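Local atomic coordinates of RagB/SusD domain protein (Flavobacterium johnsoniae, PDB entry 5J90), a protein that binds chitin as a SusD homolog and probably serves chitin capture at the outer membrane within a polysaccharide utilization system. Residues A[124-128]-A[206-210]; A[154-158]-A[498-502]; A[436-440]-A[462-467]. One frame throughout, in Å; residues are numbered along the deposited sequence.

Interaction 1: residues A[124-128]-A[206-210]; sequences VEGMH and LRLRL
The CD1 methyl of Leu206 lies over one face of the His128 imidazole, 4.2 Å from the ring centroid, a CH-pi contact. With Leu210, these two are the residues the contact buries most. The ring is held from both of its nitrogens. His128 ND1 donates to Val124 O, one turn back on its own helix, at 2.9 Å, and that carbonyl also takes the backbone N-H of His128 from the opposite face of its plane. Since ND1 carries the proton, His128 NE2 is left to accept, and Arg209 NH1 reaches it at 3.2 Å. The N-H...N angle is 145°; NE2 lies near the guanidinium plane, whereas NH1 stands tilted out of the imidazole plane. With CG between the backbone N and the carbonyl carbon (chi1 84°), the ring folds back along its helix, within reach of Val124 O.

Leu206 is a branched wedge: while CD1 serves the ring, CD2 packs 3.8 Å from Val124 CG1. That valine methyl also touches Leu210 CD1 at 3.7 Å, and Leu210 CD2 presses on His128 CB and CG. The two leucines suit this buried seam because each sends its two methyls to different partners. At its polar margin a water bridges Glu125 OE2 and Arg209 NH1. Glu125 OE1 stays 4.0 Å from Arg209 NH1, well out of the guanidinium plane, adding only charge attraction; the salt bridge of Arg209 is made with Glu334. Segments 124-128 and 206-210 of helices 113-134 and 196-213 run at 21° to each other, their axes 11.5 Å apart at closest approach, and helix 154-177 adds Met161 and Tyr158 beside the seam. This is interhelical packing within the alpha-helical, TPR-like framework of the SusD fold.

Interaction 2: residues A[154-158]-A[498-502]; sequences QEEVY and RVWWD. With EDO (1,2-ethanediol), chain E.
Val499 and Gln154 touch where the valine CG2 methyl comes 3.5 Å from the amide oxygen OE1. Just before it, Arg498 NH1 bonds to Asp502 O and salt-bridges OD1, while NH2 donates to ethanediol O2, probably from the crystallisation liquor. Val499 begins a type I turn that ends at Asp502, and its CG2 lies over one face of the Trp501 ring. Next, Trp500 lays its indole against the helix. Glu155 CB sits over the five-membered ring, 3.6 Å from its centroid, while Tyr158 CG approaches Trp500 CZ3 obliquely at 3.9 Å. A broad indole suits this place, spanning both residues. Trp501 supplies the polar link: its backbone N donates to Gln154 OE1 at 3.0 Å, almost in line with the amide C=O. The extended glutamine chain (chi1 -176°, chi2 177°) carries the amide there, almost parallel to the Trp501 ring, their planes 11° apart. Trp501 also meets the Tyr158 ring obliquely, completing an aromatic cluster, and both Trp501 NE1 and Tyr158 OH hydrogen-bond to Asp132. The turn fits against the N-terminal end of helix 154-177, with helices 113-134 and 196-213 beside Tyr158, helix 432-442 touching Trp501, and Asn504 of the second subunit packing on Trp500.

Interaction 3: residues A[436-440]-A[462-467]; sequences WSDYR and EFGVRR
Trp436 and Arg440, one turn apart on helix 432-442, join the loop 462-467 in a largely buried contact made mainly by side chains bonding to backbone carbonyls. Trp436 NE1 donates to Val465 O at 3.1 Å, with the oxygen near the indole plane. The indole also meets Val465 through CZ2, 4.1 Å from the CG1 methyl, so one flat residue offers both a donor and an apolar rim.

Arg440 bends at chi3 (-72°), which lays its guanidinium over the indole face of Trp436. From there Arg440 NH1 gives a 2.8 Å bond to Arg466 O, approaching from above the carbonyl plane. NH1 also has Asp132 O as an acceptor.

Arg466 bonds in the reverse direction. The two arginine chains slide past each other in opposite directions, with Arg440 CB and CG over one face of the Arg466 guanidinium. Arg466 NH2 makes a weak bond, bent to 121°, with Arg440 O, while NH1 grips Phe463 O within its own loop at 2.9 Å. Arginine suits both places because its several N-H groups can serve separate acceptors. Asp502 forms a salt bridge with Arg466, which probably eases the nearness of Arg440 and Arg498. Farther out, a water joins Tyr439 OH to Glu462 O.

Around this joint, Glu462 bonds to Ser487 of the second subunit, Trp60 of helix 57-60 meets the Trp436 ring and touches Val465, and helix 113-134 brings Thr133 against Trp436.

How the interactions relate
From the N terminus, helix 113-134 comes first and interaction 1 closes a loop back to it from helix 196-213. Helix 154-177 leaves between these two, and its partner lies far along the chain at 498-502, so interactions 1 and 2 cross; they touch where Leu210 O packs on Tyr158 CE2. Interaction 3 opens after interaction 1 has closed and is nested inside the long loop of interaction 2. Those two join through a 2.8 Å salt bridge from Arg466 NH2 to Asp502 OD1. Interaction 1 joins two early helices, interaction 2 ties one to the C-terminal loop, and interaction 3 ties helix 432-442 to the loop after it; the last two also touch the second subunit.

Interaction 1: residues A[124-128]-A[206-210]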
loop_
_atom_site.group_PDB
_atom_site.type_symbol
_atom_site.label_atom_id
_atom_site.label_comp_id
_atom_site.label_asym_id
_atom_site.label_seq_id
_atom_site.Cartn_x
_atom_site.Cartn_y
_atom_site.Cartn_z
ATOM N N VAL A 124 23.711 7.067 1.039
ATOM C CA VAL A 124 22.279 7.318 0.951
ATOM C C VAL A 124 21.916 7.816 -0.458
ATOM O O VAL A 124 20.897 7.406 -1.025
ATOM C CB VAL A 124 21.820 8.287 2.048
ATOM C CG1 VAL A 124 20.345 8.651 1.856
ATOM C CG2 VAL A 124 22.046 7.661 3.424
ATOM N N GLU A 125 22.758 8.659 -1.045
ATOM C CA GLU A 125 22.501 9.125 -2.406
ATOM C C GLU A 125 22.410 7.965 -3.394
ATOM O O GLU A 125 21.513 7.928 -4.238
ATOM C CB GLU A 125 23.570 10.129 -2.847
ATOM C CG GLU A 125 23.595 10.414 -4.352
ATOM C CD GLU A 125 22.281 10.943 -4.932
ATOM O OE1 GLU A 125 21.378 11.382 -4.172
ATOM O OE2 GLU A 125 22.160 10.911 -6.182
ATOM N N GLY A 126 23.318 6.999 -3.294
ATOM C CA GLY A 126 23.261 5.866 -4.201
ATOM C C GLY A 126 22.195 4.847 -3.834
ATOM O O GLY A 126 21.488 4.318 -4.708
ATOM N N MET A 127 22.065 4.549 -2.547
ATOM C CA MET A 127 21.195 3.445 -2.143
ATOM C C MET A 127 19.702 3.774 -2.039
ATOM O O MET A 127 18.874 2.865 -2.157
ATOM C CB MET A 127 21.720 2.753 -0.876
ATOM C CG MET A 127 23.152 2.199 -1.034
ATOM S SD MET A 127 23.378 1.056 -2.424
ATOM C CE MET A 127 22.378 -0.331 -1.889
ATOM N N HIS A 128 19.335 5.047 -1.854
ATOM C CA HIS A 128 17.901 5.361 -1.897
ATOM C C HIS A 128 17.333 5.029 -3.277
ATOM O O HIS A 128 16.193 4.578 -3.403
ATOM C CB HIS A 128 17.570 6.809 -1.464
ATOM C CG HIS A 128 17.709 7.832 -2.558
ATOM N ND1 HIS A 128 18.919 8.402 -2.900
ATOM C CD2 HIS A 128 16.789 8.377 -3.393
ATOM C CE1 HIS A 128 18.736 9.260 -3.892
ATOM N NE2 HIS A 128 17.453 9.266 -4.207
ATOM N N LEU A 206 18.782 16.160 0.456
ATOM C CA LEU A 206 18.494 14.742 0.252
ATOM C C LEU A 206 17.495 14.254 1.306
ATOM O O LEU A 206 16.557 13.514 0.973
ATOM C CB LEU A 206 19.799 13.944 0.309
ATOM C CG LEU A 206 19.767 12.434 0.100
ATOM C CD1 LEU A 206 19.001 12.060 -1.153
ATOM C CD2 LEU A 206 21.202 11.894 0.058
ATOM N N ARG A 207 17.667 14.676 2.563
ATOM C CA ARG A 207 16.674 14.363 3.589
ATOM C C ARG A 207 15.285 14.866 3.185
ATOM O O ARG A 207 14.294 14.164 3.348
ATOM C CB ARG A 207 17.051 14.970 4.947
ATOM C CG ARG A 207 16.044 14.596 6.041
ATOM C CD ARG A 207 16.230 15.370 7.359
ATOM N NE ARG A 207 17.610 15.342 7.828
ATOM C CZ ARG A 207 18.209 14.295 8.387
ATOM N NH1 ARG A 207 17.559 13.147 8.569
ATOM N NH2 ARG A 207 19.488 14.397 8.750
ATOM N N LEU A 208 15.215 16.090 2.668
ATOM C CA LEU A 208 13.940 16.647 2.241
ATOM C C LEU A 208 13.302 15.833 1.114
ATOM O O LEU A 208 12.088 15.581 1.135
ATOM C CB LEU A 208 14.111 18.125 1.844
ATOM C CG LEU A 208 12.856 18.883 1.393
ATOM C CD1 LEU A 208 11.786 18.902 2.492
ATOM C CD2 LEU A 208 13.224 20.305 0.975
ATOM N N ARG A 209 14.110 15.399 0.146
ATOM C CA ARG A 209 13.620 14.514 -0.905
ATOM C C ARG A 209 13.031 13.228 -0.319
ATOM O O ARG A 209 11.927 12.817 -0.688
ATOM C CB ARG A 209 14.752 14.176 -1.886
ATOM C CG ARG A 209 14.360 13.089 -2.886
ATOM C CD ARG A 209 15.549 12.573 -3.689
ATOM N NE ARG A 209 15.944 13.509 -4.745
ATOM C CZ ARG A 209 16.937 13.274 -5.592
ATOM N NH1 ARG A 209 17.635 12.149 -5.495
ATOM N NH2 ARG A 209 17.239 14.166 -6.530
ATOM N N LEU A 210 13.773 12.592 0.578
ATOM C CA LEU A 210 13.326 11.320 1.155
ATOM C C LEU A 210 12.082 11.509 2.027
ATOM O O LEU A 210 11.189 10.647 2.060
ATOM C CB LEU A 210 14.453 10.647 1.944
ATOM C CG LEU A 210 15.681 10.263 1.119
ATOM C CD1 LEU A 210 16.746 9.645 2.017
ATOM C CD2 LEU A 210 15.330 9.343 -0.037
HETATM O O HOH W 1 19.878 11.651 -7.359
#

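Interaction 2: residues A[154-158]-A[498-502]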
loop_
_atom_site.group_PDB
_atom_site.type_symbol
_atom_site.label_atom_id
_atom_site.label_comp_id
_atom_site.label_asym_id
_atom_site.label_seq_id
_atom_site.Cartn_x
_atom_site.Cartn_y
_atom_site.Cartn_z
ATOM N N GLN A 154 11.546 -1.910 3.102
ATOM C CA GLN A 154 11.774 -0.530 2.697
ATOM C C GLN A 154 11.541 0.460 3.840
ATOM O O GLN A 154 12.265 1.449 3.964
ATOM C CB GLN A 154 10.926 -0.167 1.491
ATOM C CG GLN A 154 11.219 1.243 0.979
ATOM C CD GLN A 154 10.420 1.559 -0.261
ATOM O OE1 GLN A 154 9.203 1.733 -0.190
ATOM N NE2 GLN A 154 11.090 1.613 -1.417
ATOM N N GLU A 155 10.537 0.190 4.671
ATOM C CA GLU A 155 10.278 1.024 5.841
ATOM C C GLU A 155 11.511 1.126 6.743
ATOM O O GLU A 155 11.871 2.208 7.214
ATOM C CB GLU A 155 9.073 0.468 6.605
ATOM C CG GLU A 155 8.594 1.336 7.786
ATOM C CD GLU A 155 9.150 0.913 9.139
ATOM O OE1 GLU A 155 9.669 -0.218 9.273
ATOM O OE2 GLU A 155 9.061 1.727 10.091
ATOM N N GLU A 156 12.150 -0.012 6.989
ATOM C CA GLU A 156 13.380 -0.067 7.775
ATOM C C GLU A 156 14.529 0.673 7.098
ATOM O O GLU A 156 15.297 1.377 7.766
ATOM C CB GLU A 156 13.793 -1.526 8.014
ATOM C CG GLU A 156 12.908 -2.244 9.026
ATOM C CD GLU A 156 13.002 -3.764 8.930
ATOM O OE1 GLU A 156 13.698 -4.321 8.040
ATOM O OE2 GLU A 156 12.354 -4.425 9.771
ATOM N N VAL A 157 14.658 0.506 5.784
ATOM C CA VAL A 157 15.736 1.183 5.059
ATOM C C VAL A 157 15.600 2.702 5.170
ATOM O O VAL A 157 16.580 3.403 5.440
ATOM C CB VAL A 157 15.823 0.734 3.585
ATOM C CG1 VAL A 157 16.908 1.522 2.855
ATOM C CG2 VAL A 157 16.114 -0.769 3.506
ATOM N N TYR A 158 14.389 3.213 4.980
ATOM C CA TYR A 158 14.168 4.657 5.093
ATOM C C TYR A 158 14.529 5.185 6.487
ATOM O O TYR A 158 15.202 6.211 6.609
ATOM C CB TYR A 158 12.738 5.045 4.666
ATOM C CG TYR A 158 12.695 5.490 3.214
ATOM C CD1 TYR A 158 12.800 4.565 2.178
ATOM C CD2 TYR A 158 12.618 6.843 2.875
ATOM C CE1 TYR A 158 12.801 4.970 0.850
ATOM C CE2 TYR A 158 12.617 7.259 1.552
ATOM C CZ TYR A 158 12.724 6.324 0.542
ATOM O OH TYR A 158 12.733 6.770 -0.766
ATOM N N ARG A 498 3.255 -2.634 -5.457
ATOM C CA ARG A 498 3.709 -1.337 -4.945
ATOM C C ARG A 498 4.678 -1.462 -3.781
ATOM O O ARG A 498 4.435 -2.222 -2.833
ATOM C CB ARG A 498 2.502 -0.494 -4.522
ATOM C CG ARG A 498 1.729 0.050 -5.700
ATOM C CD ARG A 498 0.327 0.530 -5.303
ATOM N NE ARG A 498 -0.322 1.116 -6.471
ATOM C CZ ARG A 498 -0.270 2.403 -6.797
ATOM N NH1 ARG A 498 0.368 3.261 -6.013
ATOM N NH2 ARG A 498 -0.870 2.826 -7.910
ATOM N N VAL A 499 5.785 -0.729 -3.857
ATOM C CA VAL A 499 6.704 -0.629 -2.723
ATOM C C VAL A 499 6.032 0.148 -1.587
ATOM O O VAL A 499 5.014 0.826 -1.794
ATOM C CB VAL A 499 8.070 0.014 -3.090
ATOM C CG1 VAL A 499 8.720 -0.744 -4.244
ATOM C CG2 VAL A 499 7.927 1.502 -3.433
ATOM N N TRP A 500 6.596 0.039 -0.387
ATOM C CA TRP A 500 6.018 0.631 0.819
ATOM C C TRP A 500 5.597 2.100 0.697
ATOM O O TRP A 500 4.475 2.447 1.093
ATOM C CB TRP A 500 6.988 0.392 1.982
ATOM C CG TRP A 500 6.790 1.192 3.234
ATOM C CD1 TRP A 500 5.903 0.950 4.247
ATOM C CD2 TRP A 500 7.542 2.347 3.627
ATOM N NE1 TRP A 500 6.053 1.898 5.242
ATOM C CE2 TRP A 500 7.052 2.766 4.882
ATOM C CE3 TRP A 500 8.583 3.070 3.035
ATOM C CZ2 TRP A 500 7.565 3.881 5.553
ATOM C CZ3 TRP A 500 9.089 4.174 3.696
ATOM C CH2 TRP A 500 8.582 4.570 4.944
ATOM N N TRP A 501 6.445 2.977 0.153
ATOM C CA TRP A 501 6.035 4.389 0.081
ATOM C C TRP A 501 5.001 4.659 -1.012
ATOM O O TRP A 501 4.327 5.689 -0.982
ATOM C CB TRP A 501 7.222 5.373 -0.027
ATOM C CG TRP A 501 8.175 5.149 -1.187
ATOM C CD1 TRP A 501 9.457 4.681 -1.085
ATOM C CD2 TRP A 501 7.956 5.421 -2.586
ATOM N NE1 TRP A 501 10.045 4.621 -2.330
ATOM C CE2 TRP A 501 9.152 5.073 -3.270
ATOM C CE3 TRP A 501 6.885 5.935 -3.328
ATOM C CZ2 TRP A 501 9.292 5.198 -4.660
ATOM C CZ3 TRP A 501 7.027 6.061 -4.710
ATOM C CH2 TRP A 501 8.223 5.687 -5.362
ATOM N N ASP A 502 4.865 3.738 -1.963
ATOM C CA ASP A 502 3.993 3.920 -3.126
ATOM C C ASP A 502 2.585 3.417 -2.836
ATOM O O ASP A 502 1.992 2.679 -3.620
ATOM C CB ASP A 502 4.608 3.181 -4.332
ATOM C CG ASP A 502 3.947 3.523 -5.654
ATOM O OD1 ASP A 502 3.315 4.599 -5.744
ATOM O OD2 ASP A 502 4.092 2.708 -6.602
HETATM C C1 EDO E . -3.010 6.867 -6.494
HETATM O O1 EDO E . -3.755 6.802 -7.727
HETATM C C2 EDO E . -2.004 5.727 -6.420
HETATM O O2 EDO E . -1.149 5.677 -7.574
#

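Interaction 3: residues A[436-440]-A[462-467]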
loop_
_atom_site.group_PDB
_atom_site.type_symbol
_atom_site.label_atom_id
_atom_site.label_comp_id
_atom_site.label_asym_id
_atom_site.label_seq_id
_atom_site.Cartn_x
_atom_site.Cartn_y
_atom_site.Cartn_z
ATOM N N TRP A 436 10.788 9.320 -12.164
ATOM C CA TRP A 436 9.973 8.098 -12.063
ATOM C C TRP A 436 9.430 7.911 -10.644
ATOM O O TRP A 436 8.256 7.569 -10.457
ATOM C CB TRP A 436 10.793 6.872 -12.508
ATOM C CG TRP A 436 10.108 5.532 -12.378
ATOM C CD1 TRP A 436 8.846 5.200 -12.795
ATOM C CD2 TRP A 436 10.674 4.343 -11.820
ATOM N NE1 TRP A 436 8.588 3.873 -12.510
ATOM C CE2 TRP A 436 9.699 3.326 -11.918
ATOM C CE3 TRP A 436 11.918 4.037 -11.249
ATOM C CZ2 TRP A 436 9.925 2.028 -11.446
ATOM C CZ3 TRP A 436 12.146 2.747 -10.789
ATOM C CH2 TRP A 436 11.153 1.759 -10.894
ATOM N N SER A 437 10.268 8.143 -9.640
ATOM C CA SER A 437 9.791 8.048 -8.260
ATOM C C SER A 437 8.709 9.091 -7.950
ATOM O O SER A 437 7.678 8.769 -7.359
ATOM C CB SER A 437 10.964 8.146 -7.288
ATOM O OG SER A 437 11.815 7.029 -7.475
ATOM N N ASP A 438 8.931 10.337 -8.363
ATOM C CA ASP A 438 7.937 11.389 -8.152
ATOM C C ASP A 438 6.639 11.104 -8.907
ATOM O O ASP A 438 5.544 11.394 -8.402
ATOM C CB ASP A 438 8.521 12.731 -8.595
ATOM C CG ASP A 438 8.455 13.804 -7.528
ATOM O OD1 ASP A 438 8.200 13.524 -6.333
ATOM O OD2 ASP A 438 8.668 14.969 -7.913
ATOM N N TYR A 439 6.737 10.526 -10.104
ATOM C CA TYR A 439 5.556 10.186 -10.885
ATOM C C TYR A 439 4.768 9.083 -10.190
ATOM O O TYR A 439 3.538 9.122 -10.122
ATOM C CB TYR A 439 5.917 9.742 -12.310
ATOM C CG TYR A 439 4.704 9.232 -13.050
ATOM C CD1 TYR A 439 3.817 10.107 -13.663
ATOM C CD2 TYR A 439 4.419 7.867 -13.097
ATOM C CE1 TYR A 439 2.690 9.640 -14.322
ATOM C CE2 TYR A 439 3.297 7.392 -13.750
ATOM C CZ TYR A 439 2.437 8.283 -14.361
ATOM O OH TYR A 439 1.320 7.809 -15.023
ATOM N N ARG A 440 5.471 8.075 -9.688
ATOM C CA ARG A 440 4.774 7.019 -8.958
ATOM C C ARG A 440 4.036 7.598 -7.747
ATOM O O ARG A 440 2.861 7.287 -7.514
ATOM C CB ARG A 440 5.752 5.907 -8.552
ATOM C CG ARG A 440 6.168 5.005 -9.718
ATOM C CD ARG A 440 7.188 3.948 -9.298
ATOM N NE ARG A 440 8.504 4.537 -9.033
ATOM C CZ ARG A 440 9.454 3.929 -8.329
ATOM N NH1 ARG A 440 9.226 2.732 -7.798
ATOM N NH2 ARG A 440 10.622 4.526 -8.129
ATOM N N GLU A 462 -2.499 1.645 -16.996
ATOM C CA GLU A 462 -2.857 2.877 -16.332
ATOM C C GLU A 462 -1.772 3.387 -15.368
ATOM O O GLU A 462 -1.415 4.556 -15.384
ATOM C CB GLU A 462 -4.168 2.640 -15.583
ATOM C CG GLU A 462 -4.827 3.863 -15.065
ATOM C CD GLU A 462 -6.241 3.580 -14.576
ATOM O OE1 GLU A 462 -6.708 2.415 -14.662
ATOM O OE2 GLU A 462 -6.883 4.532 -14.137
ATOM N N PHE A 463 -1.250 2.490 -14.531
ATOM C CA PHE A 463 -0.280 2.889 -13.515
ATOM C C PHE A 463 1.165 2.571 -13.859
ATOM O O PHE A 463 2.082 3.095 -13.233
ATOM C CB PHE A 463 -0.690 2.337 -12.148
ATOM C CG PHE A 463 -2.009 2.872 -11.697
ATOM C CD1 PHE A 463 -2.089 4.131 -11.131
ATOM C CD2 PHE A 463 -3.166 2.152 -11.908
ATOM C CE1 PHE A 463 -3.314 4.656 -10.745
ATOM C CE2 PHE A 463 -4.392 2.682 -11.522
ATOM C CZ PHE A 463 -4.451 3.930 -10.950
ATOM N N GLY A 464 1.360 1.728 -14.863
ATOM C CA GLY A 464 2.704 1.441 -15.328
ATOM C C GLY A 464 3.563 0.695 -14.327
ATOM O O GLY A 464 3.070 0.064 -13.383
ATOM N N VAL A 465 4.871 0.762 -14.542
ATOM C CA VAL A 465 5.808 -0.008 -13.735
ATOM C C VAL A 465 5.968 0.630 -12.363
ATOM O O VAL A 465 6.340 1.807 -12.247
ATOM C CB VAL A 465 7.185 -0.110 -14.425
ATOM C CG1 VAL A 465 8.109 -0.981 -13.596
ATOM C CG2 VAL A 465 7.041 -0.653 -15.854
ATOM N N ARG A 466 5.669 -0.141 -11.321
ATOM C CA ARG A 466 5.757 0.375 -9.953
ATOM C C ARG A 466 7.080 -0.006 -9.284
ATOM O O ARG A 466 7.502 0.637 -8.324
ATOM C CB ARG A 466 4.562 -0.070 -9.096
ATOM C CG ARG A 466 3.200 0.179 -9.741
ATOM C CD ARG A 466 2.988 1.595 -10.272
ATOM N NE ARG A 466 2.853 2.590 -9.206
ATOM C CZ ARG A 466 2.393 3.827 -9.388
ATOM N NH1 ARG A 466 1.992 4.240 -10.586
ATOM N NH2 ARG A 466 2.305 4.659 -8.364
ATOM N N ARG A 467 7.729 -1.062 -9.780
ATOM C CA ARG A 467 9.014 -1.504 -9.235
ATOM C C ARG A 467 9.647 -2.479 -10.204
ATOM O O ARG A 467 9.007 -2.908 -11.165
ATOM C CB ARG A 467 8.839 -2.200 -7.873
ATOM C CG ARG A 467 8.094 -3.536 -7.978
ATOM C CD ARG A 467 7.952 -4.213 -6.625
ATOM N NE ARG A 467 9.204 -4.797 -6.128
ATOM C CZ ARG A 467 9.605 -6.041 -6.380
ATOM N NH1 ARG A 467 8.898 -6.839 -7.179
ATOM N NH2 ARG A 467 10.721 -6.487 -5.820
HETATM O O HOH W 2 1.438 7.198 -10.413
HETATM O O HOH W 3 1.324 5.354 -15.802
#